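PDB 6XSX: ZmpA Glycopeptidase from Clostridium perfringens, which probably hydrolyses glycosylated proteins as a metalloprotease, the piece in this crystal being its M60 catalytic module. Local coordinates for residues 188-199 and 262-272; 311-322 and 433-441. All coordinates share one frame; numbering follows the deposited sequence.

Interaction 1 (188-199 and 262-272); sequences VNVTATYALNWY and FNKAEQGGALG
Gln267 and Thr191 carry the polar part of this contact. Gln267 OE1 takes two donors from one residue: Thr191 N at 2.9 Å, with an N-H...O angle of 168°, and the hydroxyl Thr191 OG1, which lies in the carbonyl plane on a lone pair. At the other end of the amide, NE2 donates to Lys264 O at 3.0 Å, so the group is gripped from both ends and its rotation is fixed. Thr191 is also the N-cap of helix 192-202, its OG1 accepting from Tyr194 N.

Rings supply the next layer. Tyr194 swings CG anti to its backbone N (chi1 -173°), which lays the ring over Gln267: CB sits above the ring centre, and the amide stacks at 30° to the ring plane. Trp198 has the same first torsion, and one face of its indole receives Gly268 CA, 3.4 Å from NE1, and Leu271 CB, 3.8 Å from CE3. A water joins Tyr194 OH to Ala265 O.

The apolar centre is Leu271, a knob in the hole formed by Tyr194, Ala195, Trp198 and Tyr199; its CD2 also meets Val190 CG2 at 3.9 Å. Val190 CG1 reaches Phe262 CZ.

Helix 267-272 thus packs on strand 186-190, one of the strands of the mixed sheet, and lies across helix 192-202, while helix 155-171 covers Leu196 and strand 240-244 runs beside Asn189.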
loop_
_atom_site.group_PDB
_atom_site.type_symbol
_atom_site.label_atom_id
_atom_site.label_comp_id
_atom_site.label_asym_id
_atom_site.label_seq_id
_atom_site.Cartn_x
_atom_site.Cartn_y
_atom_site.Cartn_z
ATOM N N VAL A 188 -6.296 -13.058 6.057
ATOM C CA VAL A 188 -4.930 -13.242 6.520
ATOM C C VAL A 188 -4.723 -14.740 6.751
ATOM O O VAL A 188 -5.389 -15.342 7.593
ATOM C CB VAL A 188 -4.647 -12.422 7.799
ATOM C CG1 VAL A 188 -3.302 -12.772 8.421
ATOM C CG2 VAL A 188 -4.743 -10.920 7.554
ATOM N N ASN A 189 -3.777 -15.315 5.999
ATOM C CA ASN A 189 -3.498 -16.742 5.968
ATOM C C ASN A 189 -2.082 -16.975 6.490
ATOM O O ASN A 189 -1.122 -16.520 5.864
ATOM C CB ASN A 189 -3.653 -17.273 4.538
ATOM C CG ASN A 189 -3.115 -18.676 4.339
ATOM O OD1 ASN A 189 -1.972 -18.855 3.909
ATOM N ND2 ASN A 189 -3.936 -19.669 4.644
ATOM N N VAL A 190 -1.975 -17.699 7.619
ATOM C CA VAL A 190 -0.716 -18.021 8.280
ATOM C C VAL A 190 -0.781 -19.472 8.760
ATOM O O VAL A 190 -1.770 -20.158 8.503
ATOM C CB VAL A 190 -0.449 -17.090 9.483
ATOM C CG1 VAL A 190 -0.144 -15.654 9.076
ATOM C CG2 VAL A 190 -1.585 -17.143 10.502
ATOM N N THR A 191 0.263 -19.937 9.467
ATOM C CA THR A 191 0.223 -21.268 10.068
ATOM C C THR A 191 -0.505 -21.209 11.409
ATOM O O THR A 191 -0.484 -20.183 12.091
ATOM C CB THR A 191 1.615 -21.874 10.319
ATOM O OG1 THR A 191 2.321 -21.138 11.322
ATOM C CG2 THR A 191 2.463 -22.020 9.074
ATOM N N ALA A 192 -1.100 -22.345 11.798
ATOM C CA ALA A 192 -1.800 -22.473 13.071
ATOM C C ALA A 192 -0.813 -22.400 14.240
ATOM O O ALA A 192 -1.106 -21.783 15.263
ATOM C CB ALA A 192 -2.601 -23.753 13.101
ATOM N N THR A 193 0.349 -23.039 14.072
ATOM C CA THR A 193 1.350 -23.143 15.122
ATOM C C THR A 193 1.892 -21.758 15.470
ATOM O O THR A 193 2.041 -21.421 16.649
ATOM C CB THR A 193 2.456 -24.143 14.760
ATOM O OG1 THR A 193 2.999 -23.711 13.516
ATOM C CG2 THR A 193 1.953 -25.565 14.612
ATOM N N TYR A 194 2.161 -20.951 14.435
ATOM C CA TYR A 194 2.642 -19.596 14.648
ATOM C C TYR A 194 1.534 -18.722 15.238
ATOM O O TYR A 194 1.765 -17.993 16.203
ATOM C CB TYR A 194 3.215 -19.008 13.355
ATOM C CG TYR A 194 3.879 -17.671 13.555
ATOM C CD1 TYR A 194 3.126 -16.534 13.812
ATOM C CD2 TYR A 194 5.257 -17.546 13.510
ATOM C CE1 TYR A 194 3.726 -15.305 14.015
ATOM C CE2 TYR A 194 5.872 -16.319 13.702
ATOM C CZ TYR A 194 5.102 -15.196 13.954
ATOM O OH TYR A 194 5.695 -13.980 14.156
ATOM N N ALA A 195 0.333 -18.795 14.652
ATOM C CA ALA A 195 -0.785 -17.980 15.102
ATOM C C ALA A 195 -1.031 -18.180 16.596
ATOM O O ALA A 195 -1.226 -17.210 17.324
ATOM C CB ALA A 195 -2.024 -18.290 14.298
ATOM N N LEU A 196 -1.029 -19.441 17.051
ATOM C CA LEU A 196 -1.385 -19.729 18.434
ATOM C C LEU A 196 -0.337 -19.138 19.382
ATOM O O LEU A 196 -0.695 -18.526 20.387
ATOM C CB LEU A 196 -1.579 -21.238 18.631
ATOM C CG LEU A 196 -1.786 -21.684 20.081
ATOM C CD1 LEU A 196 -3.036 -21.053 20.696
ATOM C CD2 LEU A 196 -1.859 -23.200 20.176
ATOM N N ASN A 197 0.944 -19.302 19.022
ATOM C CA ASN A 197 2.073 -18.784 19.776
ATOM C C ASN A 197 2.026 -17.257 19.831
ATOM O O ASN A 197 2.254 -16.670 20.886
ATOM C CB ASN A 197 3.410 -19.240 19.184
ATOM C CG ASN A 197 3.865 -20.605 19.664
ATOM O OD1 ASN A 197 3.271 -21.189 20.573
ATOM N ND2 ASN A 197 4.915 -21.132 19.047
ATOM N N TRP A 198 1.725 -16.621 18.694
ATOM C CA TRP A 198 1.805 -15.172 18.573
ATOM C C TRP A 198 0.709 -14.482 19.388
ATOM O O TRP A 198 0.988 -13.532 20.115
ATOM C CB TRP A 198 1.793 -14.741 17.098
ATOM C CG TRP A 198 2.050 -13.278 16.900
ATOM C CD1 TRP A 198 3.265 -12.693 16.704
ATOM C CD2 TRP A 198 1.081 -12.210 16.902
ATOM N NE1 TRP A 198 3.119 -11.343 16.558
ATOM C CE2 TRP A 198 1.793 -11.012 16.670
ATOM C CE3 TRP A 198 -0.312 -12.144 17.044
ATOM C CZ2 TRP A 198 1.163 -9.767 16.595
ATOM C CZ3 TRP A 198 -0.937 -10.920 16.943
ATOM C CH2 TRP A 198 -0.209 -9.744 16.735
ATOM N N TYR A 199 -0.530 -14.969 19.278
ATOM C CA TYR A 199 -1.640 -14.420 20.039
ATOM C C TYR A 199 -1.360 -14.543 21.538
ATOM O O TYR A 199 -1.534 -13.574 22.277
ATOM C CB TYR A 199 -2.977 -15.050 19.620
ATOM C CG TYR A 199 -3.502 -14.617 18.269
ATOM C CD1 TYR A 199 -3.769 -13.281 17.987
ATOM C CD2 TYR A 199 -3.743 -15.544 17.268
ATOM C CE1 TYR A 199 -4.248 -12.876 16.748
ATOM C CE2 TYR A 199 -4.223 -15.157 16.022
ATOM C CZ TYR A 199 -4.474 -13.821 15.759
ATOM O OH TYR A 199 -4.943 -13.444 14.533
ATOM N N PHE A 262 4.053 -12.877 2.108
ATOM C CA PHE A 262 5.060 -12.576 3.114
ATOM C C PHE A 262 5.716 -13.895 3.515
ATOM O O PHE A 262 5.094 -14.951 3.418
ATOM C CB PHE A 262 4.440 -11.863 4.322
ATOM C CG PHE A 262 3.242 -12.571 4.910
ATOM C CD1 PHE A 262 3.395 -13.709 5.700
ATOM C CD2 PHE A 262 1.953 -12.125 4.642
ATOM C CE1 PHE A 262 2.286 -14.378 6.202
ATOM C CE2 PHE A 262 0.845 -12.777 5.171
ATOM C CZ PHE A 262 1.010 -13.913 5.937
ATOM N N ASN A 263 6.967 -13.825 3.976
ATOM C CA ASN A 263 7.724 -15.015 4.325
ATOM C C ASN A 263 7.408 -15.407 5.771
ATOM O O ASN A 263 6.718 -14.671 6.482
ATOM C CB ASN A 263 9.224 -14.798 4.083
ATOM C CG ASN A 263 9.972 -16.055 3.677
ATOM O OD1 ASN A 263 9.498 -17.183 3.862
ATOM N ND2 ASN A 263 11.155 -15.868 3.110
ATOM N N LYS A 264 7.971 -16.551 6.195
ATOM C CA LYS A 264 7.691 -17.204 7.468
ATOM C C LYS A 264 7.857 -16.239 8.640
ATOM O O LYS A 264 7.028 -16.216 9.550
ATOM C CB LYS A 264 8.622 -18.409 7.664
ATOM C CG LYS A 264 8.262 -19.331 8.823
ATOM C CD LYS A 264 9.375 -20.282 9.247
ATOM C CE LYS A 264 9.393 -21.576 8.469
ATOM N NZ LYS A 264 10.668 -22.316 8.652
ATOM N N ALA A 265 8.953 -15.469 8.626
ATOM C CA ALA A 265 9.313 -14.657 9.778
ATOM C C ALA A 265 8.350 -13.482 9.926
ATOM O O ALA A 265 8.341 -12.825 10.961
ATOM C CB ALA A 265 10.749 -14.186 9.678
ATOM N N GLU A 266 7.552 -13.216 8.890
ATOM C CA GLU A 266 6.709 -12.033 8.865
ATOM C C GLU A 266 5.257 -12.374 9.223
ATOM O O GLU A 266 4.373 -11.527 9.087
ATOM C CB GLU A 266 6.830 -11.327 7.504
ATOM C CG GLU A 266 8.035 -10.400 7.397
ATOM C CD GLU A 266 9.355 -11.150 7.319
ATOM O OE1 GLU A 266 9.491 -12.025 6.447
ATOM O OE2 GLU A 266 10.230 -10.893 8.159
ATOM N N GLN A 267 5.015 -13.596 9.713
ATOM C CA GLN A 267 3.667 -14.018 10.082
ATOM C C GLN A 267 3.107 -13.102 11.167
ATOM O O GLN A 267 1.932 -12.750 11.118
ATOM C CB GLN A 267 3.608 -15.492 10.498
ATOM C CG GLN A 267 3.774 -16.463 9.332
ATOM C CD GLN A 267 3.847 -17.892 9.817
ATOM O OE1 GLN A 267 2.825 -18.568 9.981
ATOM N NE2 GLN A 267 5.065 -18.363 10.052
ATOM N N GLY A 268 3.960 -12.720 12.133
ATOM C CA GLY A 268 3.565 -11.798 13.190
ATOM C C GLY A 268 3.190 -10.411 12.668
ATOM O O GLY A 268 2.224 -9.808 13.143
ATOM N N GLY A 269 3.957 -9.912 11.688
ATOM C CA GLY A 269 3.602 -8.682 10.990
ATOM C C GLY A 269 2.195 -8.761 10.390
ATOM O O GLY A 269 1.414 -7.808 10.473
ATOM N N ALA A 270 1.882 -9.922 9.798
ATOM C CA ALA A 270 0.604 -10.159 9.150
ATOM C C ALA A 270 -0.529 -10.126 10.180
ATOM O O ALA A 270 -1.544 -9.463 9.961
ATOM C CB ALA A 270 0.633 -11.473 8.395
ATOM N N LEU A 271 -0.346 -10.854 11.288
ATOM C CA LEU A 271 -1.362 -10.986 12.321
ATOM C C LEU A 271 -1.540 -9.663 13.061
ATOM O O LEU A 271 -2.650 -9.322 13.471
ATOM C CB LEU A 271 -0.970 -12.121 13.272
ATOM C CG LEU A 271 -1.098 -13.530 12.685
ATOM C CD1 LEU A 271 -0.505 -14.578 13.615
ATOM C CD2 LEU A 271 -2.554 -13.865 12.376
ATOM N N GLY A 272 -0.436 -8.932 13.221
ATOM C CA GLY A 272 -0.445 -7.609 13.828
ATOM C C GLY A 272 -0.940 -6.521 12.878
ATOM O O GLY A 272 -1.203 -5.405 13.311
HETATM O O HOH W 1 5.658 -21.041 10.746
HETATM O O HOH W 2 8.355 -13.883 13.457
#

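Interaction 2 (311-322 and 433-441); sequences GVPSNITRQNLW and YANDKMYLN. With EDO (1,2-ethanediol), chain E.
A single carboxylate oxygen, Asp436 OD2, gathers donors from several side chains of 311-322. Thr317 OG1 donates at 2.7 Å, on the anti side of the oxygen, and Trp322 NE1 at 3.1 Å; both come from the same face of the carboxylate. The bond from the indole N-H is nearly straight (167°), and OD2 lies in the ring plane, yet the donor meets OD2 from directly above the carboxylate, the two planes being 88° apart. Ser314 OG also donates, but its 2.5 Å to Asp436 OD2 is doubtfully short. With OD1 hydrogen-bonded to Trp356 NE1 of helix 347-361, the charged form of Asp436 is probably stabilised.

Ser314 is the N-cap of helix 315-318, its OG accepting a weak bond from Ile316 N, while Asn435 and Met438 form a capping box: Asn435 OD1 accepts from Lys437 N at 3.0 Å, and the return bond, Asn435 N to Met438 SD, is weak. Asp436 thus bonds to helix 315-318 through Thr317 and to helix 321-331 through Trp322.

The indole of Trp322 is sandwiched: Asn435 CB lies over the centre of one face and Ile316 CG2 over the other. The hydroxyl Tyr439 OH donates to Val312 O at 2.7 Å, Val312 O lying at the edge of the ring, in its plane. Leu440 CD2 rests on Pro313 CG at 3.8 Å, crossing the proline at about a right angle.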
loop_
_atom_site.group_PDB
_atom_site.type_symbol
_atom_site.label_atom_id
_atom_site.label_comp_id
_atom_site.label_asym_id
_atom_site.label_seq_id
_atom_site.Cartn_x
_atom_site.Cartn_y
_atom_site.Cartn_z
ATOM N N GLY A 311 3.021 8.973 11.930
ATOM C CA GLY A 311 4.073 9.852 12.432
ATOM C C GLY A 311 5.477 9.291 12.196
ATOM O O GLY A 311 6.440 9.709 12.828
ATOM N N VAL A 312 5.592 8.320 11.288
ATOM C CA VAL A 312 6.866 7.666 11.042
ATOM C C VAL A 312 7.569 8.435 9.924
ATOM O O VAL A 312 6.940 8.758 8.912
ATOM C CB VAL A 312 6.654 6.182 10.670
ATOM C CG1 VAL A 312 7.906 5.534 10.106
ATOM C CG2 VAL A 312 6.118 5.377 11.847
ATOM N N PRO A 313 8.869 8.784 10.086
ATOM C CA PRO A 313 9.628 9.410 9.001
ATOM C C PRO A 313 9.548 8.553 7.739
ATOM O O PRO A 313 9.855 7.363 7.774
ATOM C CB PRO A 313 11.053 9.478 9.573
ATOM C CG PRO A 313 10.827 9.575 11.083
ATOM C CD PRO A 313 9.642 8.663 11.338
ATOM N N SER A 314 9.127 9.174 6.625
ATOM C CA SER A 314 8.910 8.448 5.386
ATOM C C SER A 314 10.210 7.817 4.891
ATOM O O SER A 314 11.305 8.201 5.303
ATOM C CB SER A 314 8.271 9.310 4.324
ATOM O OG SER A 314 9.251 9.923 3.497
ATOM N N ASN A 315 10.065 6.832 4.001
ATOM C CA ASN A 315 11.208 6.160 3.405
ATOM C C ASN A 315 12.128 7.197 2.761
ATOM O O ASN A 315 13.343 7.023 2.709
ATOM C CB ASN A 315 10.762 5.129 2.368
ATOM C CG ASN A 315 11.742 3.990 2.186
ATOM O OD1 ASN A 315 12.707 3.861 2.941
ATOM N ND2 ASN A 315 11.479 3.142 1.203
ATOM N N ILE A 316 11.538 8.297 2.287
ATOM C CA ILE A 316 12.346 9.320 1.648
ATOM C C ILE A 316 13.309 9.924 2.677
ATOM O O ILE A 316 14.463 10.210 2.349
ATOM C CB ILE A 316 11.489 10.342 0.874
ATOM C CG1 ILE A 316 10.657 9.638 -0.206
ATOM C CG2 ILE A 316 12.376 11.421 0.278
ATOM C CD1 ILE A 316 9.707 10.539 -0.974
ATOM N N THR A 317 12.857 10.070 3.930
ATOM C CA THR A 317 13.768 10.468 5.000
ATOM C C THR A 317 14.709 9.311 5.330
ATOM O O THR A 317 15.914 9.507 5.475
ATOM C CB THR A 317 13.017 10.967 6.240
ATOM O OG1 THR A 317 12.375 12.190 5.874
ATOM C CG2 THR A 317 13.920 11.203 7.436
ATOM N N ARG A 318 14.149 8.102 5.434
ATOM C CA ARG A 318 14.912 6.937 5.851
ATOM C C ARG A 318 16.107 6.731 4.916
ATOM O O ARG A 318 17.197 6.434 5.386
ATOM C CB ARG A 318 13.984 5.729 6.032
ATOM C CG ARG A 318 14.610 4.539 6.746
ATOM C CD ARG A 318 13.600 3.484 7.179
ATOM N NE ARG A 318 12.742 2.948 6.121
ATOM C CZ ARG A 318 11.473 3.304 5.923
ATOM N NH1 ARG A 318 10.770 2.752 4.945
ATOM N NH2 ARG A 318 10.905 4.207 6.705
ATOM N N GLN A 319 15.919 6.941 3.604
ATOM C CA GLN A 319 17.001 6.789 2.640
ATOM C C GLN A 319 17.798 8.087 2.468
ATOM O O GLN A 319 18.588 8.190 1.536
ATOM C CB GLN A 319 16.478 6.339 1.271
ATOM C CG GLN A 319 15.565 5.119 1.298
ATOM C CD GLN A 319 16.217 3.900 1.898
ATOM O OE1 GLN A 319 15.754 3.358 2.901
ATOM N NE2 GLN A 319 17.312 3.467 1.297
ATOM N N ASN A 320 17.584 9.081 3.341
ATOM C CA ASN A 320 18.377 10.306 3.348
ATOM C C ASN A 320 18.319 11.031 1.999
ATOM O O ASN A 320 19.271 11.718 1.632
ATOM C CB ASN A 320 19.859 10.034 3.653
ATOM C CG ASN A 320 20.138 9.306 4.953
ATOM O OD1 ASN A 320 19.458 9.511 5.955
ATOM N ND2 ASN A 320 21.167 8.469 4.962
ATOM N N LEU A 321 17.212 10.884 1.260
ATOM C CA LEU A 321 17.152 11.355 -0.116
ATOM C C LEU A 321 16.800 12.840 -0.193
ATOM O O LEU A 321 17.132 13.500 -1.174
ATOM C CB LEU A 321 16.146 10.517 -0.911
ATOM C CG LEU A 321 16.555 9.065 -1.168
ATOM C CD1 LEU A 321 15.512 8.359 -2.025
ATOM C CD2 LEU A 321 17.928 8.988 -1.832
ATOM N N TRP A 322 16.088 13.354 0.814
ATOM C CA TRP A 322 15.795 14.780 0.837
ATOM C C TRP A 322 17.105 15.554 0.707
ATOM O O TRP A 322 17.226 16.417 -0.165
ATOM C CB TRP A 322 15.042 15.189 2.108
ATOM C CG TRP A 322 13.662 14.625 2.292
ATOM C CD1 TRP A 322 13.235 13.853 3.336
ATOM C CD2 TRP A 322 12.510 14.829 1.454
ATOM N NE1 TRP A 322 11.905 13.564 3.214
ATOM C CE2 TRP A 322 11.429 14.149 2.066
ATOM C CE3 TRP A 322 12.277 15.526 0.259
ATOM C CZ2 TRP A 322 10.147 14.136 1.514
ATOM C CZ3 TRP A 322 11.008 15.515 -0.283
ATOM C CH2 TRP A 322 9.958 14.830 0.339
ATOM N N TYR A 433 10.171 22.721 -1.920
ATOM C CA TYR A 433 10.889 22.649 -0.652
ATOM C C TYR A 433 10.157 21.746 0.346
ATOM O O TYR A 433 10.658 21.527 1.448
ATOM C CB TYR A 433 11.127 24.039 -0.049
ATOM C CG TYR A 433 12.124 24.931 -0.757
ATOM C CD1 TYR A 433 13.119 24.409 -1.572
ATOM C CD2 TYR A 433 12.104 26.307 -0.576
ATOM C CE1 TYR A 433 14.030 25.224 -2.225
ATOM C CE2 TYR A 433 13.011 27.139 -1.217
ATOM C CZ TYR A 433 13.980 26.595 -2.044
ATOM O OH TYR A 433 14.882 27.398 -2.683
ATOM N N ALA A 434 8.976 21.217 -0.024
ATOM C CA ALA A 434 8.235 20.344 0.878
ATOM C C ALA A 434 9.104 19.152 1.273
ATOM O O ALA A 434 9.842 18.620 0.443
ATOM C CB ALA A 434 6.944 19.865 0.249
ATOM N N ASN A 435 8.997 18.755 2.546
ATOM C CA ASN A 435 9.698 17.593 3.079
ATOM C C ASN A 435 8.971 17.093 4.327
ATOM O O ASN A 435 8.064 17.754 4.828
ATOM C CB ASN A 435 11.191 17.877 3.293
ATOM C CG ASN A 435 11.453 18.836 4.432
ATOM O OD1 ASN A 435 11.400 18.438 5.591
ATOM N ND2 ASN A 435 11.725 20.097 4.121
ATOM N N ASP A 436 9.384 15.917 4.816
ATOM C CA ASP A 436 8.725 15.197 5.890
ATOM C C ASP A 436 8.621 16.008 7.181
ATOM O O ASP A 436 7.747 15.710 7.995
ATOM C CB ASP A 436 9.346 13.811 6.119
ATOM C CG ASP A 436 9.161 12.860 4.947
ATOM O OD1 ASP A 436 8.275 13.103 4.124
ATOM O OD2 ASP A 436 9.923 11.899 4.852
ATOM N N LYS A 437 9.481 17.020 7.382
ATOM C CA LYS A 437 9.383 17.826 8.597
ATOM C C LYS A 437 7.992 18.449 8.736
ATOM O O LYS A 437 7.538 18.704 9.851
ATOM C CB LYS A 437 10.487 18.885 8.689
ATOM C CG LYS A 437 11.889 18.316 8.841
ATOM C CD LYS A 437 12.858 19.273 9.507
ATOM C CE LYS A 437 12.454 19.631 10.921
ATOM N NZ LYS A 437 13.378 20.635 11.500
ATOM N N MET A 438 7.307 18.639 7.604
ATOM C CA MET A 438 5.993 19.273 7.573
ATOM C C MET A 438 4.986 18.501 8.434
ATOM O O MET A 438 4.082 19.116 8.986
ATOM C CB MET A 438 5.459 19.408 6.142
ATOM C CG MET A 438 6.177 20.480 5.316
ATOM S SD MET A 438 5.798 20.321 3.545
ATOM C CE MET A 438 4.050 20.725 3.565
ATOM N N TYR A 439 5.143 17.169 8.562
ATOM C CA TYR A 439 4.325 16.415 9.505
ATOM C C TYR A 439 5.098 16.041 10.771
ATOM O O TYR A 439 4.505 15.990 11.852
ATOM C CB TYR A 439 3.598 15.230 8.856
ATOM C CG TYR A 439 4.464 14.063 8.447
ATOM C CD1 TYR A 439 4.943 13.959 7.151
ATOM C CD2 TYR A 439 4.798 13.059 9.342
ATOM C CE1 TYR A 439 5.732 12.892 6.750
ATOM C CE2 TYR A 439 5.586 11.980 8.960
ATOM C CZ TYR A 439 6.052 11.895 7.656
ATOM O OH TYR A 439 6.817 10.835 7.246
ATOM N N LEU A 440 6.406 15.764 10.639
ATOM C CA LEU A 440 7.209 15.300 11.766
ATOM C C LEU A 440 7.318 16.356 12.872
ATOM O O LEU A 440 7.430 16.002 14.048
ATOM C CB LEU A 440 8.597 14.873 11.273
ATOM C CG LEU A 440 8.638 13.559 10.489
ATOM C CD1 LEU A 440 9.994 13.377 9.824
ATOM C CD2 LEU A 440 8.307 12.365 11.381
ATOM N N ASN A 441 7.283 17.645 12.502
ATOM C CA ASN A 441 7.421 18.737 13.460
ATOM C C ASN A 441 6.249 18.757 14.440
ATOM O O ASN A 441 6.414 19.220 15.569
ATOM C CB ASN A 441 7.422 20.114 12.794
ATOM C CG ASN A 441 8.783 20.568 12.312
ATOM O OD1 ASN A 441 9.803 20.205 12.882
ATOM N ND2 ASN A 441 8.815 21.379 11.271
HETATM C C1 EDO E . 15.756 23.177 9.695
HETATM O O1 EDO E . 14.594 22.364 9.725
HETATM C C2 EDO E . 16.682 22.972 10.836
HETATM O O2 EDO E . 16.074 22.337 11.929
#

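Both segments of interaction 1 come earlier in the chain than either of interaction 2; their centres lie 30 Å apart, the nearest atoms about 13 Å, and they do not touch. The first belongs to the mixed sheet and the helices packed on it. Helix 277-286, which follows 262-272, bears an HExxH pattern consistent with the zinc-binding motif of metallopeptidases, though no metal is bound to it here. Helices 295-298 and 301-309 then lead to 311-322, within the helical part of the module. There interaction 2 brings back 433-441, the segment that precedes the C-terminal strands beginning at 452-459, and so joins the helical part to the approach to that strand-rich end.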